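Long-range contacts in acetate kinase (Entamoeba histolytica, PDB 4H0O), which probably interconverts acetate and acetyl phosphate, as a pyrophosphate-dependent acetate kinase of the ASKHA superfamily: residues A152-F157 with H184-E189; Y188-N193 with E391-Q396; L17-G22 with V94-V99; I207-G212 with L330-Q335. All coordinates share one frame; numbering follows the deposited sequence.

Contact 1. Residues A152-F157 with H184-E189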
# COMPACT_ATOMS: atom_id res chain seq x y z
N ALA B 152 -0.54 6.85 -28.83
CA ALA B 152 0.25 6.21 -27.79
C ALA B 152 -0.58 6.13 -26.51
O ALA B 152 -0.95 7.16 -25.94
CB ALA B 152 1.52 6.98 -27.54
N ILE B 153 -0.89 4.91 -26.06
CA ILE B 153 -1.76 4.73 -24.89
C ILE B 153 -0.96 4.52 -23.60
O ILE B 153 -0.15 3.60 -23.49
CB ILE B 153 -2.75 3.56 -25.10
CG1 ILE B 153 -3.88 3.96 -26.05
CG2 ILE B 153 -3.37 3.15 -23.78
CD1 ILE B 153 -3.55 3.76 -27.51
N ASP B 154 -1.22 5.37 -22.61
CA ASP B 154 -0.43 5.39 -21.38
C ASP B 154 -0.66 4.17 -20.48
O ASP B 154 0.11 3.93 -19.55
CB ASP B 154 -0.71 6.68 -20.60
CG ASP B 154 0.46 7.11 -19.73
OD1 ASP B 154 1.61 7.04 -20.21
OD2 ASP B 154 0.22 7.52 -18.57
N THR B 155 -1.71 3.40 -20.76
CA THR B 155 -2.06 2.25 -19.93
C THR B 155 -1.65 0.91 -20.55
O THR B 155 -1.69 -0.12 -19.88
CB THR B 155 -3.58 2.20 -19.62
OG1 THR B 155 -4.32 2.29 -20.84
CG2 THR B 155 -3.97 3.35 -18.71
N ALA B 156 -1.28 0.94 -21.83
CA ALA B 156 -1.02 -0.29 -22.59
C ALA B 156 0.17 -1.13 -22.10
O ALA B 156 0.11 -2.36 -22.12
CB ALA B 156 -0.86 0.03 -24.07
N PHE B 157 1.25 -0.47 -21.68
CA PHE B 157 2.46 -1.17 -21.24
C PHE B 157 2.18 -2.15 -20.11
O PHE B 157 2.88 -3.15 -19.95
CB PHE B 157 3.55 -0.16 -20.81
CG PHE B 157 4.84 -0.80 -20.34
CD1 PHE B 157 5.58 -1.61 -21.19
CD2 PHE B 157 5.32 -0.57 -19.06
CE1 PHE B 157 6.78 -2.19 -20.77
CE2 PHE B 157 6.52 -1.14 -18.63
CZ PHE B 157 7.24 -1.95 -19.49
N HIS B 184 1.61 5.98 -16.52
CA HIS B 184 2.98 6.33 -16.90
C HIS B 184 3.62 5.24 -17.76
O HIS B 184 4.84 5.12 -17.80
CB HIS B 184 3.84 6.60 -15.66
CG HIS B 184 3.29 7.63 -14.73
ND1 HIS B 184 3.38 7.54 -13.36
CD2 HIS B 184 2.63 8.79 -14.98
CE1 HIS B 184 2.80 8.59 -12.81
NE2 HIS B 184 2.34 9.36 -13.77
N GLY B 185 2.78 4.45 -18.44
CA GLY B 185 3.25 3.31 -19.20
C GLY B 185 4.20 3.68 -20.32
O GLY B 185 5.19 2.97 -20.57
N LEU B 186 3.92 4.79 -20.99
CA LEU B 186 4.74 5.26 -22.10
C LEU B 186 6.13 5.69 -21.63
O LEU B 186 7.13 5.43 -22.29
CB LEU B 186 4.03 6.41 -22.82
CG LEU B 186 2.73 6.04 -23.52
CD1 LEU B 186 1.99 7.29 -24.01
CD2 LEU B 186 3.00 5.11 -24.69
N SER B 187 6.18 6.35 -20.48
CA SER B 187 7.44 6.75 -19.86
C SER B 187 8.29 5.51 -19.53
O SER B 187 9.49 5.48 -19.82
CB SER B 187 7.15 7.56 -18.59
OG SER B 187 8.33 7.84 -17.86
N TYR B 188 7.66 4.50 -18.95
CA TYR B 188 8.35 3.26 -18.58
C TYR B 188 8.94 2.53 -19.79
O TYR B 188 10.12 2.17 -19.78
CB TYR B 188 7.42 2.34 -17.80
CG TYR B 188 7.14 2.82 -16.39
CD1 TYR B 188 8.17 3.25 -15.57
CD2 TYR B 188 5.84 2.86 -15.89
CE1 TYR B 188 7.93 3.69 -14.29
CE2 TYR B 188 5.59 3.30 -14.60
CZ TYR B 188 6.65 3.72 -13.81
OH TYR B 188 6.42 4.17 -12.53
N GLU B 189 8.14 2.30 -20.83
CA GLU B 189 8.64 1.57 -21.99
C GLU B 189 9.65 2.37 -22.80
O GLU B 189 10.48 1.81 -23.51
CB GLU B 189 7.51 1.01 -22.87
CG GLU B 189 6.46 2.01 -23.30
CD GLU B 189 5.27 1.34 -23.97
OE1 GLU B 189 5.49 0.44 -24.81
OE2 GLU B 189 4.11 1.70 -23.65
O HOH W 1 2.03 2.32 -22.37
O HOH W 2 3.89 8.36 -19.49

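Contact 2. Residues Y188-N193 with E391-Q396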
# COMPACT_ATOMS: atom_id res chain seq x y z
N TYR B 188 7.66 4.50 -18.95
CA TYR B 188 8.35 3.26 -18.58
C TYR B 188 8.94 2.53 -19.79
O TYR B 188 10.12 2.17 -19.78
CB TYR B 188 7.42 2.34 -17.80
CG TYR B 188 7.14 2.82 -16.39
CD1 TYR B 188 8.17 3.25 -15.57
CD2 TYR B 188 5.84 2.86 -15.89
CE1 TYR B 188 7.93 3.69 -14.29
CE2 TYR B 188 5.59 3.30 -14.60
CZ TYR B 188 6.65 3.72 -13.81
OH TYR B 188 6.42 4.17 -12.53
N GLU B 189 8.14 2.30 -20.83
CA GLU B 189 8.64 1.57 -21.99
C GLU B 189 9.65 2.37 -22.80
O GLU B 189 10.48 1.81 -23.51
CB GLU B 189 7.51 1.01 -22.87
CG GLU B 189 6.46 2.01 -23.30
CD GLU B 189 5.27 1.34 -23.97
OE1 GLU B 189 5.49 0.44 -24.81
OE2 GLU B 189 4.11 1.70 -23.65
N TYR B 190 9.60 3.70 -22.67
CA TYR B 190 10.62 4.54 -23.29
C TYR B 190 11.95 4.37 -22.56
O TYR B 190 13.00 4.22 -23.19
CB TYR B 190 10.21 6.01 -23.28
CG TYR B 190 11.30 6.92 -23.83
CD1 TYR B 190 11.46 7.09 -25.19
CD2 TYR B 190 12.17 7.59 -22.97
CE1 TYR B 190 12.45 7.92 -25.70
CE2 TYR B 190 13.16 8.42 -23.47
CZ TYR B 190 13.30 8.57 -24.83
OH TYR B 190 14.28 9.39 -25.33
N VAL B 191 11.90 4.43 -21.23
CA VAL B 191 13.10 4.29 -20.41
C VAL B 191 13.73 2.91 -20.59
O VAL B 191 14.94 2.80 -20.81
CB VAL B 191 12.80 4.55 -18.92
CG1 VAL B 191 13.97 4.12 -18.06
CG2 VAL B 191 12.49 6.03 -18.70
N ILE B 192 12.91 1.87 -20.51
CA ILE B 192 13.36 0.50 -20.75
C ILE B 192 14.04 0.36 -22.11
O ILE B 192 15.11 -0.24 -22.23
CB ILE B 192 12.19 -0.50 -20.66
CG1 ILE B 192 11.70 -0.61 -19.21
CG2 ILE B 192 12.61 -1.88 -21.16
CD1 ILE B 192 12.82 -0.91 -18.23
N ASN B 193 13.42 0.93 -23.14
CA ASN B 193 13.98 0.85 -24.48
C ASN B 193 15.32 1.57 -24.61
O ASN B 193 16.22 1.12 -25.32
CB ASN B 193 12.99 1.38 -25.52
CG ASN B 193 13.49 1.20 -26.94
OD1 ASN B 193 13.35 0.13 -27.54
ND2 ASN B 193 14.09 2.25 -27.49
N GLU B 391 7.92 14.39 -25.54
CA GLU B 391 7.78 14.29 -26.99
C GLU B 391 8.53 13.09 -27.57
O GLU B 391 7.99 12.38 -28.42
CB GLU B 391 8.23 15.58 -27.68
CG GLU B 391 7.21 16.70 -27.58
CD GLU B 391 7.05 17.22 -26.17
OE1 GLU B 391 8.05 17.25 -25.42
OE2 GLU B 391 5.91 17.59 -25.80
N LEU B 392 9.75 12.88 -27.10
CA LEU B 392 10.55 11.73 -27.54
C LEU B 392 9.84 10.43 -27.20
O LEU B 392 9.92 9.45 -27.95
CB LEU B 392 11.94 11.76 -26.90
CG LEU B 392 12.79 13.00 -27.17
CD1 LEU B 392 14.17 12.86 -26.52
CD2 LEU B 392 12.93 13.24 -28.66
N VAL B 393 9.13 10.42 -26.07
CA VAL B 393 8.37 9.25 -25.63
C VAL B 393 7.28 8.87 -26.62
O VAL B 393 7.12 7.69 -26.96
CB VAL B 393 7.76 9.49 -24.23
CG1 VAL B 393 6.74 8.42 -23.90
CG2 VAL B 393 8.84 9.52 -23.17
N ILE B 394 6.53 9.86 -27.09
CA ILE B 394 5.49 9.62 -28.09
C ILE B 394 6.12 9.31 -29.45
O ILE B 394 5.61 8.47 -30.20
CB ILE B 394 4.54 10.83 -28.22
CG1 ILE B 394 3.91 11.16 -26.86
CG2 ILE B 394 3.46 10.57 -29.26
CD1 ILE B 394 3.08 12.43 -26.87
N LEU B 395 7.22 10.00 -29.76
CA LEU B 395 7.94 9.77 -31.00
C LEU B 395 8.49 8.34 -31.06
O LEU B 395 8.43 7.69 -32.10
CB LEU B 395 9.09 10.77 -31.15
CG LEU B 395 9.88 10.67 -32.45
CD1 LEU B 395 8.98 10.97 -33.64
CD2 LEU B 395 11.09 11.60 -32.45
N GLN B 396 9.01 7.87 -29.93
CA GLN B 396 9.58 6.53 -29.86
C GLN B 396 8.53 5.45 -30.14
O GLN B 396 8.82 4.43 -30.77
CB GLN B 396 10.22 6.30 -28.49
CG GLN B 396 10.85 4.92 -28.32
CD GLN B 396 12.02 4.69 -29.26
OE1 GLN B 396 12.89 5.55 -29.41
NE2 GLN B 396 12.04 3.52 -29.90

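Contact 3. Residues L17-G22 with V94-V99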
# COMPACT_ATOMS: atom_id res chain seq x y z
N LEU B 17 4.70 14.86 -36.80
CA LEU B 17 4.04 15.86 -35.97
C LEU B 17 3.56 15.24 -34.66
O LEU B 17 2.77 14.29 -34.67
CB LEU B 17 2.85 16.47 -36.73
CG LEU B 17 1.95 17.45 -35.98
CD1 LEU B 17 2.75 18.66 -35.53
CD2 LEU B 17 0.77 17.88 -36.84
N ILE B 18 4.05 15.75 -33.53
CA ILE B 18 3.59 15.28 -32.22
C ILE B 18 2.76 16.36 -31.53
O ILE B 18 3.21 17.49 -31.35
CB ILE B 18 4.76 14.86 -31.30
CG1 ILE B 18 5.27 13.47 -31.68
CG2 ILE B 18 4.32 14.84 -29.84
CD1 ILE B 18 6.34 13.49 -32.72
N PHE B 19 1.53 16.00 -31.14
CA PHE B 19 0.68 16.92 -30.40
C PHE B 19 0.77 16.66 -28.90
O PHE B 19 0.62 15.52 -28.45
CB PHE B 19 -0.77 16.81 -30.86
CG PHE B 19 -1.07 17.57 -32.13
CD1 PHE B 19 -0.92 18.94 -32.18
CD2 PHE B 19 -1.52 16.90 -33.26
CE1 PHE B 19 -1.19 19.64 -33.34
CE2 PHE B 19 -1.80 17.59 -34.42
CZ PHE B 19 -1.64 18.96 -34.47
N ASN B 20 1.01 17.71 -28.13
CA ASN B 20 1.01 17.62 -26.67
C ASN B 20 -0.11 18.47 -26.09
O ASN B 20 0.01 19.70 -26.00
CB ASN B 20 2.37 18.05 -26.12
CG ASN B 20 2.55 17.68 -24.66
OD1 ASN B 20 1.61 17.24 -23.99
ND2 ASN B 20 3.77 17.86 -24.15
N VAL B 21 -1.21 17.83 -25.71
CA VAL B 21 -2.36 18.54 -25.16
C VAL B 21 -2.06 19.02 -23.74
O VAL B 21 -1.76 18.21 -22.85
CB VAL B 21 -3.63 17.66 -25.14
CG1 VAL B 21 -4.79 18.43 -24.55
CG2 VAL B 21 -3.98 17.21 -26.55
N GLY B 22 -2.13 20.33 -23.53
CA GLY B 22 -1.91 20.90 -22.22
C GLY B 22 -3.20 21.40 -21.60
O GLY B 22 -4.29 21.17 -22.14
N VAL B 94 1.51 11.52 -37.69
CA VAL B 94 1.04 12.30 -36.55
C VAL B 94 0.94 11.40 -35.32
O VAL B 94 0.30 10.35 -35.36
CB VAL B 94 -0.33 12.97 -36.82
CG1 VAL B 94 -0.66 13.97 -35.72
CG2 VAL B 94 -0.32 13.67 -38.16
N GLY B 95 1.59 11.82 -34.23
CA GLY B 95 1.53 11.07 -32.99
C GLY B 95 0.62 11.75 -31.98
O GLY B 95 0.62 12.98 -31.86
N HIS B 96 -0.16 10.95 -31.26
CA HIS B 96 -1.07 11.47 -30.25
C HIS B 96 -0.89 10.72 -28.93
O HIS B 96 -0.38 9.60 -28.91
CB HIS B 96 -2.52 11.34 -30.71
CG HIS B 96 -2.82 12.06 -31.98
ND1 HIS B 96 -3.26 13.37 -32.02
CD2 HIS B 96 -2.76 11.65 -33.28
CE1 HIS B 96 -3.45 13.73 -33.27
NE2 HIS B 96 -3.16 12.71 -34.06
N ARG B 97 -1.33 11.33 -27.84
CA ARG B 97 -1.18 10.72 -26.52
C ARG B 97 -2.54 10.59 -25.83
O ARG B 97 -3.25 11.58 -25.65
CB ARG B 97 -0.23 11.56 -25.67
CG ARG B 97 0.03 11.01 -24.28
CD ARG B 97 1.11 11.81 -23.57
NE ARG B 97 1.49 11.21 -22.30
CZ ARG B 97 0.98 11.55 -21.12
NH1 ARG B 97 0.05 12.50 -21.05
NH2 ARG B 97 1.39 10.94 -20.02
N PHE B 98 -2.89 9.36 -25.46
CA PHE B 98 -4.16 9.08 -24.80
C PHE B 98 -3.87 8.50 -23.42
O PHE B 98 -3.18 7.48 -23.30
CB PHE B 98 -4.96 8.08 -25.63
CG PHE B 98 -6.45 8.21 -25.50
CD1 PHE B 98 -7.13 9.25 -26.12
CD2 PHE B 98 -7.18 7.27 -24.79
CE1 PHE B 98 -8.51 9.36 -26.02
CE2 PHE B 98 -8.55 7.37 -24.68
CZ PHE B 98 -9.22 8.41 -25.30
N VAL B 99 -4.40 9.14 -22.38
CA VAL B 99 -4.08 8.78 -21.00
C VAL B 99 -4.59 7.39 -20.60
O VAL B 99 -3.82 6.57 -20.10
CB VAL B 99 -4.61 9.83 -20.00
CG1 VAL B 99 -4.55 9.30 -18.59
CG2 VAL B 99 -3.80 11.11 -20.11
O HOH W 3 -2.02 14.06 -28.07

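Contact 4. Residues I207-G212 with L330-Q335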
# COMPACT_ATOMS: atom_id res chain seq x y z
N ILE B 207 13.47 -1.92 -11.23
CA ILE B 207 12.42 -1.12 -10.61
C ILE B 207 12.61 0.32 -11.07
O ILE B 207 13.64 0.94 -10.80
CB ILE B 207 12.44 -1.21 -9.07
CG1 ILE B 207 12.06 -2.62 -8.61
CG2 ILE B 207 11.48 -0.19 -8.47
CD1 ILE B 207 12.02 -2.79 -7.09
N ALA B 208 11.61 0.84 -11.77
CA ALA B 208 11.67 2.21 -12.27
C ALA B 208 10.79 3.13 -11.43
O ALA B 208 9.68 2.75 -11.04
CB ALA B 208 11.26 2.27 -13.72
N CYS B 209 11.27 4.34 -11.17
CA CYS B 209 10.49 5.31 -10.40
C CYS B 209 10.19 6.55 -11.23
O CYS B 209 11.08 7.37 -11.50
CB CYS B 209 11.24 5.70 -9.13
SG CYS B 209 11.78 4.31 -8.11
N HIS B 210 8.94 6.69 -11.66
CA HIS B 210 8.50 7.88 -12.36
C HIS B 210 8.10 8.92 -11.32
O HIS B 210 6.95 8.96 -10.87
CB HIS B 210 7.31 7.55 -13.27
CG HIS B 210 6.82 8.71 -14.08
ND1 HIS B 210 6.90 8.76 -15.45
CD2 HIS B 210 6.20 9.87 -13.70
CE1 HIS B 210 6.37 9.89 -15.89
NE2 HIS B 210 5.94 10.58 -14.84
N LEU B 211 9.06 9.75 -10.92
CA LEU B 211 8.80 10.76 -9.90
C LEU B 211 8.49 12.10 -10.55
O LEU B 211 9.39 12.91 -10.81
CB LEU B 211 9.99 10.85 -8.93
CG LEU B 211 10.35 9.51 -8.27
CD1 LEU B 211 11.37 9.67 -7.15
CD2 LEU B 211 9.09 8.81 -7.76
N GLY B 212 7.21 12.32 -10.82
CA GLY B 212 6.78 13.45 -11.62
C GLY B 212 6.29 14.67 -10.85
O GLY B 212 6.24 14.66 -9.62
N LEU B 330 17.97 0.06 -10.10
CA LEU B 330 16.97 1.04 -9.70
C LEU B 330 17.15 2.30 -10.54
O LEU B 330 18.25 2.86 -10.61
CB LEU B 330 17.11 1.38 -8.21
CG LEU B 330 16.14 2.41 -7.64
CD1 LEU B 330 14.73 1.86 -7.58
CD2 LEU B 330 16.57 2.90 -6.25
N VAL B 331 16.08 2.74 -11.20
CA VAL B 331 16.18 3.89 -12.10
C VAL B 331 15.21 5.00 -11.75
O VAL B 331 14.02 4.76 -11.54
CB VAL B 331 15.96 3.48 -13.57
CG1 VAL B 331 14.55 2.93 -13.76
CG2 VAL B 331 16.21 4.66 -14.49
N PHE B 332 15.71 6.23 -11.68
CA PHE B 332 14.87 7.39 -11.43
C PHE B 332 14.57 8.14 -12.73
O PHE B 332 15.45 8.32 -13.57
CB PHE B 332 15.55 8.33 -10.44
CG PHE B 332 15.72 7.74 -9.07
CD1 PHE B 332 14.65 7.72 -8.18
CD2 PHE B 332 16.94 7.23 -8.67
CE1 PHE B 332 14.81 7.18 -6.91
CE2 PHE B 332 17.10 6.69 -7.41
CZ PHE B 332 16.03 6.67 -6.53
N THR B 333 13.32 8.58 -12.89
CA THR B 333 12.95 9.32 -14.08
C THR B 333 11.95 10.44 -13.79
O THR B 333 11.50 10.59 -12.65
CB THR B 333 12.42 8.39 -15.20
OG1 THR B 333 12.30 9.13 -16.42
CG2 THR B 333 11.07 7.83 -14.83
N ASP B 334 11.62 11.20 -14.82
CA ASP B 334 10.81 12.42 -14.71
C ASP B 334 11.43 13.48 -13.79
O ASP B 334 12.46 13.25 -13.16
CB ASP B 334 9.37 12.12 -14.31
CG ASP B 334 8.51 13.37 -14.29
OD1 ASP B 334 9.04 14.46 -14.59
OD2 ASP B 334 7.31 13.27 -13.94
N GLN B 335 10.78 14.65 -13.74
CA GLN B 335 11.33 15.86 -13.14
C GLN B 335 12.04 15.69 -11.79
O GLN B 335 13.21 16.05 -11.66
CB GLN B 335 10.26 16.95 -13.03
CG GLN B 335 10.42 18.09 -14.04
CD GLN B 335 10.64 19.43 -13.37
OE1 GLN B 335 10.31 19.62 -12.20
NE2 GLN B 335 11.19 20.38 -14.12

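Contact 1. Residues A152-F157 with H184-E189
Strand 148-153 runs out into a type I turn from Ile153 to Ala156, which abuts the start of helix 185-195, the CA atoms of Asp154 and Gly185 lying 4.8 Å apart. In this ribonuclease H-like ASKHA fold the junction joins strand end to helix N-terminus, and Asp154, the predicted proton donor/acceptor, carries it. Its CG stands anti to the backbone N (chi1 -153°), which turns the carboxylate onto the opening of the helix. OD2 receives the N-H of His184, the N-cap residue, from above the carboxylate plane, at 2.9 Å from N to OD2. OD1 takes a weak but fairly straight bond from Leu186 N (3.3 Å, 165° at the hydrogen); a water also donates to OD1 and accepts the N-H of Ser187. Gly185 N donates a hydrogen bond to the main-chain O of Asp154 (2.9 Å). Amides converging at a helix start would be expected to favour the ionised carboxylate, as would Arg97, whose NH2 forms a long, weak ion pair with OD2. The imidazole of His184, a predicted transition-state stabiliser, bonds through ND1 to Ser217 OG. Leu186 CD1 rests on Ala152 CB at 3.6 Å. Phe157 packs against the first turn of the helix: Glu189 CB lies over its ring face, 4.1 Å from the centroid, and Tyr188 CB touches CE2 at 3.7 Å. Glu189 runs back past this ring to a second water, which donates to Glu189 OE2 and Ile153 O while accepting the N-H of Phe157, 3.0 Å from Phe157 N.

Contact 2. Residues Y188-N193 with E391-Q396
Helices 185-195 and 390-402 cross nearly at right angles here, the segment axes approaching to 9.6 Å at 80°; the CA atoms of Tyr190 and Val393 are the nearest pair, 5.7 Å apart. The interface is a helix-helix packing built round one aromatic ring. Tyr190 has CG anti to its backbone N (chi1 176°), so the ring projects across the gap and lies against Leu392, Val393 and Gln396. Val393 CG2 makes a CH-pi contact over one face, 3.6 Å from Tyr190 CG and displaced from the ring centre. Gln396 approaches differently: its CB meets the ring edge in plane, 3.6 Å from Tyr190 CD1. At the far end, the phenol OH lies against aliphatic carbon, 3.7 Å from Leu392 CD1, and Leu392 CB comes within 4.0 Å of Tyr190 CZ. Tyr190 is thus touched at face, edge and tip. At one margin two amides meet without bonding to each other. Gln396 bends at chi2 (64°), bringing its amide beside that of Asn193 with Asn193 ND2 and Gln396 NE2 3.4 Å apart; both are donors, so the two groups merely pack. The contact bridges the two halves of the molecule. Helix 390-402 lies on the sheet containing strands 16-21 and 26-31, Ile394 and Leu395 packing on Ile18 and Leu395 also on Phe31, whereas helix 185-195 packs on the sheet containing strand 205-211, with Tyr188 resting on Ala208 and His210 and Ile192 on Ile206.

Contact 3. Residues L17-G22 with V94-V99
Strands 16-21 and 93-98 are parallel neighbours in the mixed sheet of the first ribonuclease H-like half, paired as Leu17 with Val94 and Ile18 with Gly95. Two nearly linear bonds join them, Gly95 N to Leu17 O at 2.8 Å and Phe19 N to Gly95 O at 3.2 Å. From Phe19, CB passes 4.2 Å from Gly95 O, and CG lies beside the backbone N (chi1 -80°), anti to the carbonyl carbon. CD2 then meets both neighbours, His96 CE1 at 3.7 Å and Val94 CG1 at 3.9 Å, and CE2 continues along the same Val94 methyl. Leu17 CG sits over one ring face, towards the rim. The Phe19 and His96 rings point the same way with planes 29° apart, but are slid so far that they barely overlap; His96 NE2 is bonded to Gln149 OE1. Ala77 and Ile80 of helix 73-86 pack on the Phe19 side chain. Farther along lie Asn20 and Arg97, predicted to bind magnesium and substrate, respectively. There the strands diverge, and a water takes over the pairing, donating to Phe19 O at 3.0 Å and accepting from Arg97 N at 2.8 Å.

Contact 4. Residues I207-G212 with L330-Q335
Cys209 sets its sulfur obliquely beside the Phe332 ring of the neighbouring strand, SG 5.0 Å from the ring centroid, a sulfur-aromatic contact within the parallel pairing of strands 205-211 and 329-333 at the centre of the second ribonuclease H-like sheet. Four main-chain bonds zip the pair together, alternating between strands: Val331 N to Ile207 O, Cys209 N to Val331 O (2.8 Å), Thr333 N to Cys209 O, and Leu211 N to Thr333 O. The last is the least regular, with the donor above the carbonyl plane. Ala208, Val331, His210 and Thr333 share one face. Val331 holds CG1 in the crowded position between N and the carbonyl carbon (chi1 63°), pressed against Ala208 CB at 3.4 Å. Thr333 places CG2 likewise, close to His210 CA, while its OG1 bonds to Ala386 O. His210 ND1 is bonded to Ser187 OG, which would limit rotation of the ring; the imidazole also stacks with His184, a predicted transition-state stabiliser. Beyond the last backbone bond, Asp334 CB is modelled over the His210 ring face, though its carboxylate sits implausibly close to Gly212. The opposite face is apolar: Leu330 CD1 wedges between Ile207 CG2 and Cys209 SG, 3.9 Å from each, and helix 341-350 packs on Leu330 and Phe332. Leu211 and Phe332 run side by side, with the leucine CD1 at the ring edge, 4.0 Å from Phe332 CD1.

The four contacts span both halves of the kinase and the cleft between them. Contact 3 lies in the first sheet and contact 4 in the second, their centres about 22 Å apart without touching; contacts 1 and 2, whose centres are about 8 Å apart, share helix 185-195 and bridge the halves. Contact 1 continues the sheet of contact 3 through Ala152 N to His96 O, 2.8 Å, and meets contact 4 through Ser187 OG to His210 ND1, 3.0 Å. Contact 2 joins contact 3 where Glu391 OE2 meets Asn20 ND2. Asp154 and His184 lie in contact 1, Asn20 and Arg97 in contact 3; the Asp154 and Arg97 side chains are about 4 Å apart, consistent with one active-site cleft.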